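PDB 3IR9: peptide chain release factor subunit 1 from Methanosarcina mazei, which directs the termination of translation in response to stop codons, here represented by its zinc-binding C-terminal domain. Local coordinates for the interface of chains A and B. Residues are numbered along the deposited sequence; one frame, centred on the assembly and turned at random. Chains: chain A/B, Peptide chain release factor subunit 1.

Contact 1: the interface of chains A and B. Residues chain A 4-5; chain B 28-29, 31-32, 65, 135, 137.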
# COMPACT_ATOMS: atom_id res chain seq x y z
N TYR A 4 -15.57 -12.52 -14.25
CA TYR A 4 -14.64 -11.39 -14.22
C TYR A 4 -13.67 -11.41 -13.02
O TYR A 4 -12.79 -10.55 -12.91
CB TYR A 4 -15.40 -10.05 -14.23
CG TYR A 4 -16.38 -9.90 -15.37
CD1 TYR A 4 -15.98 -9.43 -16.61
CD2 TYR A 4 -17.73 -10.22 -15.20
CE1 TYR A 4 -16.88 -9.28 -17.65
CE2 TYR A 4 -18.63 -10.08 -16.23
CZ TYR A 4 -18.20 -9.61 -17.46
OH TYR A 4 -19.11 -9.46 -18.49
N THR A 5 -13.83 -12.39 -12.14
CA THR A 5 -12.93 -12.54 -10.99
C THR A 5 -13.03 -13.96 -10.44
O THR A 5 -14.07 -14.62 -10.59
CB THR A 5 -13.20 -11.46 -9.91
OG1 THR A 5 -12.58 -10.22 -10.29
CG2 THR A 5 -12.67 -11.89 -8.54
N GLY B 28 -9.09 -9.33 -15.75
CA GLY B 28 -10.52 -9.51 -15.55
C GLY B 28 -11.25 -8.20 -15.30
O GLY B 28 -12.34 -7.99 -15.82
N GLN B 29 -10.65 -7.33 -14.50
CA GLN B 29 -11.23 -6.03 -14.21
C GLN B 29 -11.28 -5.18 -15.47
O GLN B 29 -12.10 -4.27 -15.57
CB GLN B 29 -10.43 -5.31 -13.13
CG GLN B 29 -10.41 -6.03 -11.80
CD GLN B 29 -9.48 -5.35 -10.82
OE1 GLN B 29 -9.09 -4.19 -11.02
NE2 GLN B 29 -9.11 -6.06 -9.76
N ASN B 31 -11.69 -6.81 -18.39
CA ASN B 31 -12.80 -7.51 -19.02
C ASN B 31 -14.11 -6.81 -18.71
O ASN B 31 -14.90 -6.52 -19.60
CB ASN B 31 -12.87 -8.96 -18.54
CG ASN B 31 -11.74 -9.80 -19.07
OD1 ASN B 31 -11.09 -9.44 -20.05
ND2 ASN B 31 -11.50 -10.95 -18.43
N ALA B 32 -14.32 -6.52 -17.43
CA ALA B 32 -15.60 -6.00 -16.94
C ALA B 32 -15.88 -4.55 -17.33
O ALA B 32 -17.01 -4.21 -17.68
CB ALA B 32 -15.68 -6.16 -15.43
N VAL B 65 -24.05 -7.38 -13.64
CA VAL B 65 -22.69 -7.16 -13.16
C VAL B 65 -22.52 -5.74 -12.62
O VAL B 65 -22.92 -4.77 -13.26
CB VAL B 65 -21.64 -7.40 -14.27
CG1 VAL B 65 -20.29 -6.82 -13.89
CG2 VAL B 65 -21.51 -8.89 -14.58
N LYS B 135 -22.79 -10.23 -10.02
CA LYS B 135 -21.34 -10.38 -9.97
C LYS B 135 -20.67 -9.04 -9.66
O LYS B 135 -20.82 -8.07 -10.41
CB LYS B 135 -20.82 -10.98 -11.29
CG LYS B 135 -21.59 -12.23 -11.76
CD LYS B 135 -20.86 -12.99 -12.88
CE LYS B 135 -21.16 -12.45 -14.27
NZ LYS B 135 -22.54 -12.79 -14.76
N VAL B 137 -17.46 -6.52 -9.09
CA VAL B 137 -16.07 -6.30 -9.51
C VAL B 137 -15.54 -4.92 -9.09
O VAL B 137 -16.18 -3.90 -9.34
CB VAL B 137 -15.93 -6.44 -11.04
CG1 VAL B 137 -14.47 -6.36 -11.45
CG2 VAL B 137 -16.57 -7.75 -11.52
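A:Tyr4 of one chain reaches over the other and puts its phenol ring between the helix side of chain B and its strand side, hiding 116 Å² of its own surface. The CD1 and CD2 sides of the ring meet different elements. Over one face, toward CD1, stands B:Ala32, its CA 3.5 Å from A:Tyr4 CD1. The B:Ala32 methyl covers the same face, shifted off the ring centre, with CB also 3.5 Å from A:Tyr4 CD1. B:Asn31 instead comes to the edge: its CB lies in the plane of the ring, 3.7 Å from A:Tyr4 CD1, so the contact is made by the root of the side chain and not by the amide. The CD2 and CE2 side is flanked by two aliphatic groups, one above the ring plane and one below. B:Val65 CG2 lies 3.5 Å from A:Tyr4 CE2, on the same side of the ring plane as B:Ala32, and the two side chains cross obliquely. B:Lys135 passes the tyrosine at about a right angle, with its CE methylene 4.0 Å from A:Tyr4 CE2 and just across the plane from the valine. Bends at chi3 (-86°) and chi4 bring that methylene, not the terminal amine NZ, to the ring. At the root, B:Val137 CG2 packs 3.7 Å from A:Tyr4 CB. With CG beside the backbone N and anti to the carbonyl carbon (chi1 -54°), the ring is sent between helix and strand, and a chi2 of -86° stands it roughly at right angles to the CA-CB-CG plane. The backbone O of A:Tyr4 faces B:Gly28 CA at 3.6 Å, where the lack of a side chain allows the close approach. A:Thr5, next in sequence, is poorly ordered and adds little. In the fold, this is the N-terminal segment of chain A lying in a groove of chain B between helix 10-42, strand 135-139 and the stretch holding B:Val65.

Contact 2: the interface of chains A and B. Residues chain A 10-11, 14; chain B 14, 17-18, 21.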
# COMPACT_ATOMS: atom_id res chain seq x y z
N LEU A 10 -9.06 -20.05 -5.67
CA LEU A 10 -7.61 -20.14 -5.61
C LEU A 10 -7.08 -18.81 -5.11
O LEU A 10 -6.10 -18.75 -4.36
CB LEU A 10 -7.01 -20.47 -6.97
CG LEU A 10 -5.73 -21.32 -6.96
CD1 LEU A 10 -4.77 -20.88 -5.87
CD2 LEU A 10 -6.06 -22.79 -6.79
N SER A 11 -7.73 -17.74 -5.53
CA SER A 11 -7.44 -16.41 -5.01
C SER A 11 -7.45 -16.47 -3.49
O SER A 11 -6.46 -16.14 -2.86
CB SER A 11 -8.48 -15.40 -5.50
OG SER A 11 -8.38 -15.22 -6.89
N VAL A 14 -4.34 -18.83 -2.26
CA VAL A 14 -3.11 -18.06 -2.37
C VAL A 14 -3.17 -16.84 -1.47
O VAL A 14 -2.18 -16.48 -0.82
CB VAL A 14 -2.86 -17.62 -3.82
CG1 VAL A 14 -2.17 -16.26 -3.87
CG2 VAL A 14 -2.06 -18.67 -4.57
N VAL B 14 4.61 -18.52 -2.96
CA VAL B 14 3.31 -17.94 -2.67
C VAL B 14 3.27 -16.47 -3.07
O VAL B 14 2.31 -15.99 -3.68
CB VAL B 14 2.96 -18.07 -1.18
CG1 VAL B 14 2.79 -19.53 -0.80
CG2 VAL B 14 4.05 -17.45 -0.35
N ALA B 17 3.05 -16.69 -6.64
CA ALA B 17 1.73 -17.15 -7.04
C ALA B 17 0.70 -16.06 -6.80
O ALA B 17 -0.31 -15.98 -7.49
CB ALA B 17 1.36 -18.41 -6.28
N GLY B 18 0.97 -15.21 -5.81
CA GLY B 18 0.13 -14.06 -5.52
C GLY B 18 0.30 -12.99 -6.57
O GLY B 18 -0.53 -12.09 -6.69
N LEU B 21 -1.68 -14.43 -9.90
CA LEU B 21 -3.13 -14.28 -9.71
C LEU B 21 -3.57 -12.81 -9.63
O LEU B 21 -4.72 -12.49 -9.93
CB LEU B 21 -3.62 -15.06 -8.48
CG LEU B 21 -3.58 -16.60 -8.50
CD1 LEU B 21 -3.98 -17.14 -7.14
CD2 LEU B 21 -4.47 -17.20 -9.58
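The long N-terminal helices of the two chains, 10-41 in chain A and 10-42 in chain B, run roughly antiparallel, crossing at an angle, and pack through small and aliphatic side chains. The main pairing is A:Val14 with B:Leu21, which hide 73 and 66 Å² of their own surfaces. B:Leu21 leads with one methyl: CD1 lies 3.5 Å from A:Val14 CB and reaches the CG2 methyl of the same valine just as closely, so it covers one flank of the branched side chain. The leucine extends to that point with CG beside its backbone N and a chi2 of 174°, which carries CD1 away from its own helix. The two valine methyls have separate jobs. CG1 is directed at the backbone of B:Gly18, 3.6 Å from its CA, where no side chain stands in the way. CG2 is shared, touching B:Leu21 and also B:Ala17, whose CB is 3.8 Å from A:Val14 CG2. An alanine at A:Val14 would take away both methyls, and would probably leave a gap over B:Gly18 and B:Ala17, with the B:Leu21 methyl held only through CB on this residue. Further toward the start of the chain A helix, B:Leu21 is also bordered by A:Leu10 and A:Ser11; the two leucine side chains cross at about a right angle. The two-fold axis passes near the paired valines, as A:Val14 CA and B:Val14 CA are 6.4 Å apart. Their side chains nevertheless differ, chi1 being 146° in chain A and -65° in chain B, which shows that the symmetry is not exact at this position. Such apolar packing can join two copies of the isolated domain, although the structure alone does not show that the full-length protein pairs this way. A:Leu10 CD1 closes this end of the patch, 4.0 Å from B:Leu21 CD1.

About 18 Å separates the C-alpha centres of contact 1 and contact 2, and both use helix 10-42 of chain B: contact 2 its early turns, contact 1 a stretch further along. From chain A they use neighbouring sequence, the segment before helix 10-41 and that helix's first turns. One N-terminal arm therefore runs from the helix pair at the two-fold axis out to the partner's domain, and symmetry supplies a twin of each contact. The family acts with a GTP-binding subunit, and the N-terminal truncation may expose these surfaces, so this homodimer may belong to the crystallised fragment.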